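Local structure of acetyltransferase-like, GNAT family (Bacteroides thetaiotaomicron, 3EY5) at residues 16-21 against 38-43; 22-27 against 62-67; 76-81 against 140-145. The protein probably acts as an N-acetyltransferase of the GNAT family, although its substrate remains unidentified. All blocks are in the same frame, centred on the assembly; numbering follows the deposited sequence.

Contact 1 of 3, residues 16-21 against 38-43; sequences QHYKFM and EHLREY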
loop_
_atom_site.group_PDB
_atom_site.type_symbol
_atom_site.label_atom_id
_atom_site.label_comp_id
_atom_site.label_asym_id
_atom_site.label_seq_id
_atom_site.Cartn_x
_atom_site.Cartn_y
_atom_site.Cartn_z
ATOM N N GLN A 16 19.115 7.875 -6.184
ATOM C CA GLN A 16 19.479 6.847 -5.191
ATOM C C GLN A 16 18.270 6.278 -4.454
ATOM O O GLN A 16 18.134 5.051 -4.297
ATOM C CB GLN A 16 20.514 7.348 -4.179
ATOM C CG GLN A 16 20.505 6.568 -2.854
ATOM C CD GLN A 16 21.796 6.686 -2.073
ATOM O OE1 GLN A 16 22.511 5.699 -1.892
ATOM N NE2 GLN A 16 22.096 7.893 -1.590
ATOM N N HIS A 17 17.394 7.170 -4.005
ATOM C CA HIS A 17 16.212 6.743 -3.292
ATOM C C HIS A 17 15.249 6.005 -4.186
ATOM O O HIS A 17 14.667 5.007 -3.761
ATOM C CB HIS A 17 15.534 7.911 -2.619
ATOM C CG HIS A 17 16.404 8.615 -1.632
ATOM N ND1 HIS A 17 17.412 7.975 -0.938
ATOM C CD2 HIS A 17 16.410 9.906 -1.211
ATOM C CE1 HIS A 17 18.000 8.844 -0.134
ATOM N NE2 HIS A 17 17.411 10.021 -0.283
ATOM N N TYR A 18 15.063 6.471 -5.411
ATOM C CA TYR A 18 14.095 5.803 -6.278
ATOM C C TYR A 18 14.511 4.379 -6.643
ATOM O O TYR A 18 13.666 3.460 -6.664
ATOM C CB TYR A 18 13.756 6.603 -7.527
ATOM C CG TYR A 18 12.604 5.983 -8.308
ATOM C CD1 TYR A 18 11.276 6.372 -8.070
ATOM C CD2 TYR A 18 12.840 4.995 -9.275
ATOM C CE1 TYR A 18 10.228 5.801 -8.784
ATOM C CE2 TYR A 18 11.809 4.428 -9.991
ATOM C CZ TYR A 18 10.512 4.830 -9.752
ATOM O OH TYR A 18 9.491 4.240 -10.471
ATOM N N LYS A 19 15.801 4.205 -6.920
ATOM C CA LYS A 19 16.369 2.901 -7.223
ATOM C C LYS A 19 16.260 1.976 -6.009
ATOM O O LYS A 19 15.975 0.794 -6.160
ATOM C CB LYS A 19 17.829 3.036 -7.647
ATOM C CG LYS A 19 18.303 1.919 -8.568
ATOM C CD LYS A 19 19.630 2.280 -9.222
ATOM C CE LYS A 19 20.002 1.300 -10.350
ATOM N NZ LYS A 19 19.476 1.715 -11.698
ATOM N N PHE A 20 16.488 2.522 -4.815
ATOM C CA PHE A 20 16.279 1.782 -3.582
ATOM C C PHE A 20 14.833 1.265 -3.482
ATOM O O PHE A 20 14.612 0.090 -3.213
ATOM C CB PHE A 20 16.607 2.651 -2.350
ATOM C CG PHE A 20 16.152 2.048 -1.033
ATOM C CD1 PHE A 20 16.920 1.074 -0.393
ATOM C CD2 PHE A 20 14.945 2.439 -0.444
ATOM C CE1 PHE A 20 16.501 0.521 0.818
ATOM C CE2 PHE A 20 14.524 1.889 0.771
ATOM C CZ PHE A 20 15.304 0.929 1.400
HETATM N N MSE A 21 13.868 2.161 -3.664
HETATM C CA MSE A 21 12.441 1.809 -3.642
HETATM C C MSE A 21 12.154 0.694 -4.671
HETATM O O MSE A 21 11.552 -0.348 -4.347
HETATM C CB MSE A 21 11.589 3.065 -3.918
HETATM C CG MSE A 21 10.083 2.867 -4.108
HETATM SE SE MSE A 21 9.576 2.377 -5.931
HETATM C CE MSE A 21 7.688 1.989 -5.584
ATOM N N GLU A 38 8.381 0.904 -15.939
ATOM C CA GLU A 38 8.304 2.146 -16.718
ATOM C C GLU A 38 7.061 2.967 -16.363
ATOM O O GLU A 38 7.140 4.188 -16.352
ATOM C CB GLU A 38 8.394 1.923 -18.251
ATOM C CG GLU A 38 8.855 3.225 -19.001
ATOM C CD GLU A 38 8.354 3.378 -20.453
ATOM O OE1 GLU A 38 7.759 2.423 -21.003
ATOM O OE2 GLU A 38 8.568 4.466 -21.061
ATOM N N HIS A 39 5.942 2.291 -16.066
ATOM C CA HIS A 39 4.677 2.948 -15.692
ATOM C C HIS A 39 4.722 3.512 -14.279
ATOM O O HIS A 39 4.154 4.576 -13.975
ATOM C CB HIS A 39 3.526 1.953 -15.737
ATOM C CG HIS A 39 3.130 1.533 -17.113
ATOM N ND1 HIS A 39 3.763 1.991 -18.249
ATOM C CD2 HIS A 39 2.169 0.678 -17.535
ATOM C CE1 HIS A 39 3.203 1.442 -19.313
ATOM N NE2 HIS A 39 2.234 0.640 -18.905
ATOM N N LEU A 40 5.341 2.744 -13.392
ATOM C CA LEU A 40 5.488 3.159 -12.015
ATOM C C LEU A 40 6.303 4.466 -11.952
ATOM O O LEU A 40 6.000 5.369 -11.176
ATOM C CB LEU A 40 6.155 2.046 -11.246
ATOM C CG LEU A 40 6.754 2.484 -9.931
ATOM C CD1 LEU A 40 5.644 2.908 -8.937
ATOM C CD2 LEU A 40 7.645 1.352 -9.390
ATOM N N ARG A 41 7.339 4.549 -12.775
ATOM C CA ARG A 41 8.089 5.798 -12.928
ATOM C C ARG A 41 7.182 6.953 -13.356
ATOM O O ARG A 41 7.219 8.041 -12.755
ATOM C CB ARG A 41 9.232 5.615 -13.922
ATOM C CG ARG A 41 10.331 4.693 -13.401
ATOM C CD ARG A 41 11.510 4.650 -14.361
ATOM N NE ARG A 41 12.218 5.933 -14.430
ATOM C CZ ARG A 41 13.323 6.223 -13.741
ATOM N NH1 ARG A 41 13.867 5.314 -12.926
ATOM N NH2 ARG A 41 13.885 7.420 -13.878
ATOM N N GLU A 42 6.348 6.697 -14.361
ATOM C CA GLU A 42 5.418 7.681 -14.879
ATOM C C GLU A 42 4.389 8.162 -13.828
ATOM O O GLU A 42 4.139 9.362 -13.720
ATOM C CB GLU A 42 4.734 7.132 -16.133
ATOM C CG GLU A 42 5.739 6.889 -17.305
ATOM C CD GLU A 42 5.208 6.015 -18.472
ATOM O OE1 GLU A 42 4.011 5.652 -18.526
ATOM O OE2 GLU A 42 6.022 5.698 -19.365
ATOM N N TYR A 43 3.820 7.232 -13.053
ATOM C CA TYR A 43 2.861 7.569 -11.995
ATOM C C TYR A 43 3.547 8.433 -10.939
ATOM O O TYR A 43 3.008 9.445 -10.488
ATOM C CB TYR A 43 2.286 6.285 -11.347
ATOM C CG TYR A 43 1.119 5.631 -12.092
ATOM C CD1 TYR A 43 -0.155 5.554 -11.518
ATOM C CD2 TYR A 43 1.284 5.098 -13.376
ATOM C CE1 TYR A 43 -1.237 4.965 -12.223
ATOM C CE2 TYR A 43 0.219 4.493 -14.073
ATOM C CZ TYR A 43 -1.026 4.426 -13.497
ATOM O OH TYR A 43 -2.065 3.845 -14.193
#

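Contact 2 of 3, residues 22-27 against 62-67; sequences EELLVE and IGFITY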
loop_
_atom_site.group_PDB
_atom_site.type_symbol
_atom_site.label_atom_id
_atom_site.label_comp_id
_atom_site.label_asym_id
_atom_site.label_seq_id
_atom_site.Cartn_x
_atom_site.Cartn_y
_atom_site.Cartn_z
ATOM N N GLU A 22 12.621 0.915 -5.888
ATOM C CA GLU A 22 12.428 0.003 -7.008
ATOM C C GLU A 22 13.040 -1.410 -6.812
ATOM O O GLU A 22 12.385 -2.404 -7.119
ATOM C CB GLU A 22 13.015 0.645 -8.262
ATOM C CG GLU A 22 12.434 0.107 -9.558
ATOM C CD GLU A 22 13.017 0.808 -10.763
ATOM O OE1 GLU A 22 14.115 0.402 -11.234
ATOM O OE2 GLU A 22 12.382 1.787 -11.226
ATOM N N GLU A 23 14.284 -1.487 -6.329
ATOM C CA GLU A 23 14.901 -2.770 -6.001
ATOM C C GLU A 23 14.095 -3.515 -4.919
ATOM O O GLU A 23 13.795 -4.702 -5.050
ATOM C CB GLU A 23 16.376 -2.591 -5.578
ATOM C CG GLU A 23 17.106 -3.926 -5.260
ATOM C CD GLU A 23 18.585 -3.992 -5.704
ATOM O OE1 GLU A 23 19.246 -2.927 -5.849
ATOM O OE2 GLU A 23 19.094 -5.127 -5.905
ATOM N N LEU A 24 13.737 -2.797 -3.859
ATOM C CA LEU A 24 13.009 -3.366 -2.752
ATOM C C LEU A 24 11.602 -3.854 -3.163
ATOM O O LEU A 24 11.160 -4.946 -2.763
ATOM C CB LEU A 24 12.949 -2.328 -1.639
ATOM C CG LEU A 24 12.226 -2.694 -0.369
ATOM C CD1 LEU A 24 12.723 -4.073 0.157
ATOM C CD2 LEU A 24 12.433 -1.568 0.669
ATOM N N LEU A 25 10.916 -3.043 -3.961
ATOM C CA LEU A 25 9.650 -3.438 -4.587
ATOM C C LEU A 25 9.738 -4.760 -5.375
ATOM O O LEU A 25 8.909 -5.652 -5.206
ATOM C CB LEU A 25 9.174 -2.345 -5.547
ATOM C CG LEU A 25 7.869 -2.598 -6.315
ATOM C CD1 LEU A 25 6.658 -2.617 -5.415
ATOM C CD2 LEU A 25 7.721 -1.558 -7.446
ATOM N N VAL A 26 10.735 -4.880 -6.243
ATOM C CA VAL A 26 10.807 -6.052 -7.105
ATOM C C VAL A 26 11.150 -7.295 -6.259
ATOM O O VAL A 26 10.778 -8.420 -6.578
ATOM C CB VAL A 26 11.826 -5.794 -8.234
ATOM C CG1 VAL A 26 12.218 -7.081 -8.971
ATOM C CG2 VAL A 26 11.250 -4.740 -9.210
ATOM N N GLU A 27 11.842 -7.065 -5.158
ATOM C CA GLU A 27 12.258 -8.154 -4.295
ATOM C C GLU A 27 11.176 -8.571 -3.323
ATOM O O GLU A 27 11.201 -9.689 -2.839
ATOM C CB GLU A 27 13.573 -7.823 -3.573
ATOM C CG GLU A 27 14.806 -7.981 -4.450
ATOM C CD GLU A 27 14.641 -9.032 -5.560
ATOM O OE1 GLU A 27 14.203 -10.189 -5.283
ATOM O OE2 GLU A 27 14.966 -8.702 -6.735
ATOM N N ILE A 62 14.839 2.596 5.227
ATOM C CA ILE A 62 14.488 1.264 5.730
ATOM C C ILE A 62 13.287 0.682 4.983
ATOM O O ILE A 62 12.932 -0.482 5.187
ATOM C CB ILE A 62 14.146 1.272 7.262
ATOM C CG1 ILE A 62 12.755 1.877 7.521
ATOM C CG2 ILE A 62 15.306 1.939 8.120
ATOM C CD1 ILE A 62 12.581 2.439 8.919
ATOM N N GLY A 63 12.657 1.494 4.134
ATOM C CA GLY A 63 11.417 1.099 3.471
ATOM C C GLY A 63 10.859 2.102 2.486
ATOM O O GLY A 63 11.481 3.137 2.184
ATOM N N PHE A 64 9.710 1.748 1.919
ATOM C CA PHE A 64 8.977 2.636 1.014
ATOM C C PHE A 64 7.504 2.372 1.245
ATOM O O PHE A 64 7.121 1.325 1.784
ATOM C CB PHE A 64 9.351 2.436 -0.481
ATOM C CG PHE A 64 8.701 1.223 -1.110
ATOM C CD1 PHE A 64 7.449 1.319 -1.697
ATOM C CD2 PHE A 64 9.320 -0.013 -1.055
ATOM C CE1 PHE A 64 6.819 0.184 -2.255
ATOM C CE2 PHE A 64 8.712 -1.154 -1.609
ATOM C CZ PHE A 64 7.449 -1.048 -2.208
ATOM N N ILE A 65 6.685 3.328 0.846
ATOM C CA ILE A 65 5.263 3.151 0.859
ATOM C C ILE A 65 4.748 4.025 -0.243
ATOM O O ILE A 65 5.235 5.143 -0.464
ATOM C CB ILE A 65 4.634 3.572 2.245
ATOM C CG1 ILE A 65 3.093 3.537 2.210
ATOM C CG2 ILE A 65 5.088 4.981 2.662
ATOM C CD1 ILE A 65 2.483 3.071 3.532
ATOM N N THR A 66 3.768 3.517 -0.955
ATOM C CA THR A 66 3.142 4.283 -2.010
ATOM C C THR A 66 1.681 4.351 -1.626
ATOM O O THR A 66 1.130 3.388 -1.060
ATOM C CB THR A 66 3.277 3.546 -3.402
ATOM O OG1 THR A 66 2.647 2.258 -3.340
ATOM C CG2 THR A 66 4.678 3.321 -3.707
ATOM N N TYR A 67 1.072 5.498 -1.868
ATOM C CA TYR A 67 -0.316 5.658 -1.566
ATOM C C TYR A 67 -0.968 6.672 -2.494
ATOM O O TYR A 67 -0.314 7.527 -3.119
ATOM C CB TYR A 67 -0.514 6.024 -0.075
ATOM C CG TYR A 67 -0.061 7.414 0.271
ATOM C CD1 TYR A 67 -0.885 8.504 0.032
ATOM C CD2 TYR A 67 1.215 7.648 0.815
ATOM C CE1 TYR A 67 -0.480 9.787 0.324
ATOM C CE2 TYR A 67 1.642 8.964 1.122
ATOM C CZ TYR A 67 0.786 10.014 0.854
ATOM O OH TYR A 67 1.149 11.294 1.137
#

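Contact 3 of 3, residues 76-81 against 140-145; sequences VEHFAT and PPYKEG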
loop_
_atom_site.group_PDB
_atom_site.type_symbol
_atom_site.label_atom_id
_atom_site.label_comp_id
_atom_site.label_asym_id
_atom_site.label_seq_id
_atom_site.Cartn_x
_atom_site.Cartn_y
_atom_site.Cartn_z
ATOM N N VAL A 76 -3.401 2.728 0.478
ATOM C CA VAL A 76 -2.013 2.297 0.481
ATOM C C VAL A 76 -1.825 1.211 -0.600
ATOM O O VAL A 76 -2.419 0.105 -0.528
ATOM C CB VAL A 76 -1.514 1.829 1.883
ATOM C CG1 VAL A 76 -0.152 1.176 1.741
ATOM C CG2 VAL A 76 -1.439 3.038 2.876
ATOM N N GLU A 77 -1.043 1.531 -1.627
ATOM C CA GLU A 77 -0.881 0.580 -2.732
ATOM C C GLU A 77 0.214 -0.447 -2.397
ATOM O O GLU A 77 -0.063 -1.654 -2.309
ATOM C CB GLU A 77 -0.632 1.309 -4.064
ATOM C CG GLU A 77 -1.123 0.537 -5.275
ATOM C CD GLU A 77 -0.645 1.123 -6.599
ATOM O OE1 GLU A 77 -0.349 2.318 -6.647
ATOM O OE2 GLU A 77 -0.549 0.387 -7.599
ATOM N N HIS A 78 1.443 0.002 -2.171
ATOM C CA HIS A 78 2.446 -0.923 -1.670
ATOM C C HIS A 78 3.161 -0.382 -0.480
ATOM O O HIS A 78 3.321 0.817 -0.308
ATOM C CB HIS A 78 3.480 -1.247 -2.726
ATOM C CG HIS A 78 2.919 -1.950 -3.907
ATOM N ND1 HIS A 78 2.670 -1.314 -5.099
ATOM C CD2 HIS A 78 2.524 -3.226 -4.069
ATOM C CE1 HIS A 78 2.161 -2.174 -5.958
ATOM N NE2 HIS A 78 2.065 -3.345 -5.359
ATOM N N PHE A 79 3.592 -1.315 0.341
ATOM C CA PHE A 79 4.229 -0.985 1.557
ATOM C C PHE A 79 5.205 -2.125 1.863
ATOM O O PHE A 79 4.788 -3.273 1.958
ATOM C CB PHE A 79 3.158 -0.879 2.641
ATOM C CG PHE A 79 3.706 -0.728 4.002
ATOM C CD1 PHE A 79 3.463 -1.710 4.971
ATOM C CD2 PHE A 79 4.473 0.378 4.332
ATOM C CE1 PHE A 79 3.995 -1.585 6.276
ATOM C CE2 PHE A 79 5.001 0.533 5.636
ATOM C CZ PHE A 79 4.761 -0.451 6.607
ATOM N N ALA A 80 6.491 -1.798 2.010
ATOM C CA ALA A 80 7.487 -2.809 2.350
ATOM C C ALA A 80 8.677 -2.208 3.076
ATOM O O ALA A 80 9.088 -1.082 2.794
ATOM C CB ALA A 80 7.958 -3.555 1.081
ATOM N N THR A 81 9.207 -2.951 4.035
ATOM C CA THR A 81 10.484 -2.593 4.682
ATOM C C THR A 81 11.574 -3.552 4.217
ATOM O O THR A 81 11.275 -4.655 3.738
ATOM C CB THR A 81 10.379 -2.709 6.209
ATOM O OG1 THR A 81 10.002 -4.061 6.538
ATOM C CG2 THR A 81 9.323 -1.712 6.764
ATOM N N PRO A 140 -8.297 -5.965 -9.216
ATOM C CA PRO A 140 -8.149 -6.091 -10.666
ATOM C C PRO A 140 -6.676 -6.335 -10.965
ATOM O O PRO A 140 -5.842 -5.915 -10.191
ATOM C CB PRO A 140 -8.560 -4.693 -11.208
ATOM C CG PRO A 140 -9.356 -4.063 -10.108
ATOM C CD PRO A 140 -8.675 -4.594 -8.824
ATOM N N PRO A 141 -6.349 -7.016 -12.087
ATOM C CA PRO A 141 -4.942 -7.354 -12.376
ATOM C C PRO A 141 -4.126 -6.134 -12.775
ATOM O O PRO A 141 -4.642 -5.234 -13.445
ATOM C CB PRO A 141 -5.045 -8.264 -13.605
ATOM C CG PRO A 141 -6.380 -7.891 -14.266
ATOM C CD PRO A 141 -7.278 -7.542 -13.109
ATOM N N TYR A 142 -2.849 -6.119 -12.408
ATOM C CA TYR A 142 -1.947 -5.122 -12.976
ATOM C C TYR A 142 -1.653 -5.400 -14.439
ATOM O O TYR A 142 -1.503 -4.468 -15.227
ATOM C CB TYR A 142 -0.646 -5.045 -12.190
ATOM C CG TYR A 142 -0.769 -4.278 -10.891
ATOM C CD1 TYR A 142 -0.898 -2.889 -10.897
ATOM C CD2 TYR A 142 -0.773 -4.932 -9.670
ATOM C CE1 TYR A 142 -1.019 -2.161 -9.699
ATOM C CE2 TYR A 142 -0.906 -4.195 -8.436
ATOM C CZ TYR A 142 -1.005 -2.824 -8.476
ATOM O OH TYR A 142 -1.116 -2.085 -7.311
ATOM N N LYS A 143 -1.517 -6.662 -14.828
ATOM C CA LYS A 143 -1.281 -6.907 -16.252
ATOM C C LYS A 143 -2.533 -7.491 -16.868
ATOM O O LYS A 143 -3.119 -8.410 -16.307
ATOM C CB LYS A 143 -0.070 -7.815 -16.498
ATOM C CG LYS A 143 1.093 -7.712 -15.478
ATOM C CD LYS A 143 1.557 -6.280 -15.247
ATOM C CE LYS A 143 2.694 -6.261 -14.266
ATOM N NZ LYS A 143 3.939 -6.251 -15.050
ATOM N N GLU A 144 -2.952 -6.932 -18.004
ATOM C CA GLU A 144 -4.164 -7.406 -18.669
ATOM C C GLU A 144 -4.028 -8.917 -18.895
ATOM O O GLU A 144 -3.008 -9.401 -19.397
ATOM C CB GLU A 144 -4.424 -6.658 -19.996
ATOM C CG GLU A 144 -5.892 -6.753 -20.517
ATOM C CD GLU A 144 -6.758 -5.502 -20.189
ATOM O OE1 GLU A 144 -7.532 -5.043 -21.075
ATOM O OE2 GLU A 144 -6.670 -4.969 -19.061
ATOM N N GLY A 145 -5.026 -9.659 -18.459
ATOM C CA GLY A 145 -4.996 -11.090 -18.648
ATOM C C GLY A 145 -4.565 -11.886 -17.447
ATOM O O GLY A 145 -4.801 -13.072 -17.420
#

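Contact 1 of 3, residues 16-21 against 38-43
With chi1 of Y18 (-172°) and that of M21 both near trans, CG lying opposite the backbone N, the two side chains leave helix 15-28 side by side and extend to helix 37-46, where L40 and R41 receive them. The gap is wide: the short axes of 16-21 and 38-43 come no closer than 12.5 Å and run at 132° to one another, so long side chains must fill it. Y18 drives its hydroxyl end against the opposing helix. Its OH lies 3.1 Å from R41 CG and 3.3 Å from L40 CG, wedged between the bases of two successive side chains. R41 N is also near Y18 OH, at 3.2 Å, but the angle is too poor for a hydrogen bond, and the hydroxyl meets this helix through close packing. The arginine chain turns at chi3 and crosses the tyrosine, placing R41 NH1 3.7 Å from Y18 CE2. Guanidinium and ring planes stand 71° apart, so the groups are not stacked face to face. Next to this pair, M21, a selenomethionine bent at chi2, meets L40 tip to tip: M21 CE is 3.9 Å from L40 CD2 and 4.0 Å from L40 CD1, and the selenium itself is 4.1 Å from L40 CD2. Y18, M21 and L40 are buried, whereas R41 is exposed. T12 touches both Y18 and R41, while N52 of strand 50-57 lies against Y18 and M21. Two obliquely crossed, roughly antiparallel helices joined through their side chains and laid over the same side of the sheet are what the GNAT fold places between its first and second strands.

Contact 2 of 3, residues 22-27 against 62-67
The carbonyl oxygen of L24, a residue packed on F64, is gripped from two places further along its own helix: S28 OG hydrogen-bonds to it, and E27 N adds a weak bond at 3.3 Å. The carbonyl is thus satisfied within the helix, while the leucine side chain is turned toward the strand. F64 rises from strand 60-69 with CG between its backbone N and carbonyl carbon (chi1 78°), a setting that carries the ring up to the helix. One methyl of L24 meets the ring edge close to its plane, L24 CD2 standing 3.9 Å from F64 CD2. L25 arrives at about a right angle, bringing L25 CD1 to 3.7 Å from F64 CZ, while F64 CE2 comes as near to L25 N, also 3.7 Å, so the ring presses on the helix backbone itself. Beside it, L24 CD2 lies 4.0 Å from G63 CA. I62 and G63 form a classic beta bulge opposite I55. The short helix and strand axes are 8.8 Å apart at closest approach and cross at -81°, nearly perpendicular. H78 and A80 of strand 74-81 also touch F64, and L40 of helix 37-46 touches L25. Cohesion across this buried interface therefore probably comes from dispersion and the hydrophobic effect, and the fit depends on how the two leucines meet the ring, one at its edge and one near its tip carbon CZ.

Contact 3 of 3, residues 76-81 against 140-145
E77 on strand 74-81 and Y142 in the irregular stretch 140-145 keep their backbones well apart, with CA atoms 11.8 Å from each other; side chains alone span the distance. E77 and H78 together face T66 of the neighbouring strand, a classic beta bulge on the central strand of the GNAT fold, the one that also pairs in parallel with strand 106-110. The helix-like backbone angles of E77 interrupt the extended run there and are consistent with this bulge, from which the side chains of E77 and H78 both reach Y142. The loop between strands 136-139 and 149-156 supplies Y142, whose ring comes from the opposite direction. Its hydroxyl donates to the carboxylate, Y142 OH to E77 OE2 at 2.6 Å, using the anti lone pair, the one turned away from OE1. Carboxylate and ring are nearly coplanar, 21° apart, so E77 OE2 sits at the ring edge, 3.3 Å from Y142 CE1. Further partners fix the acid: R35 forms a salt bridge with OE2, and W68 NE1 hydrogen-bonds to OE1. Both oxygens are thus held, which restrains rotation of the carboxylate. The ring of Y177, just after helix 161-176, meets that of Y142. H78 contributes less directly. Its ring is tilted 28° from that of Y142, but the two are slid so far apart, with centroids separated by 6.0 Å, that they barely overlap. H78 NE2 is bonded to the carbonyl oxygen of E33, and the adjacent H78 CE1 lies 3.5 Å from Y142 OH.

Overall arrangement
Contacts 1 and 2 share helix 15-28, and their centres are 9 Å apart; L40 CD2 meets L25 CD2 at 3.5 Å, while M21 CG lies 3.7 Å from F64 CG, merging them into one hydrophobic layer over the sheet. Contact 3 continues from contact 2 through neighbouring strands, joined by a probable hydrogen bond, T66 N to H78 O at 2.8 Å, with centres 12 Å apart. Contacts 1 and 3 do not touch, their nearest atoms being about 6 Å apart. In GNAT enzymes acetyl-CoA generally binds where the strands equivalent to 74-81 and 106-110 splay apart, so contact 3, on the first of these, is probably near the active site.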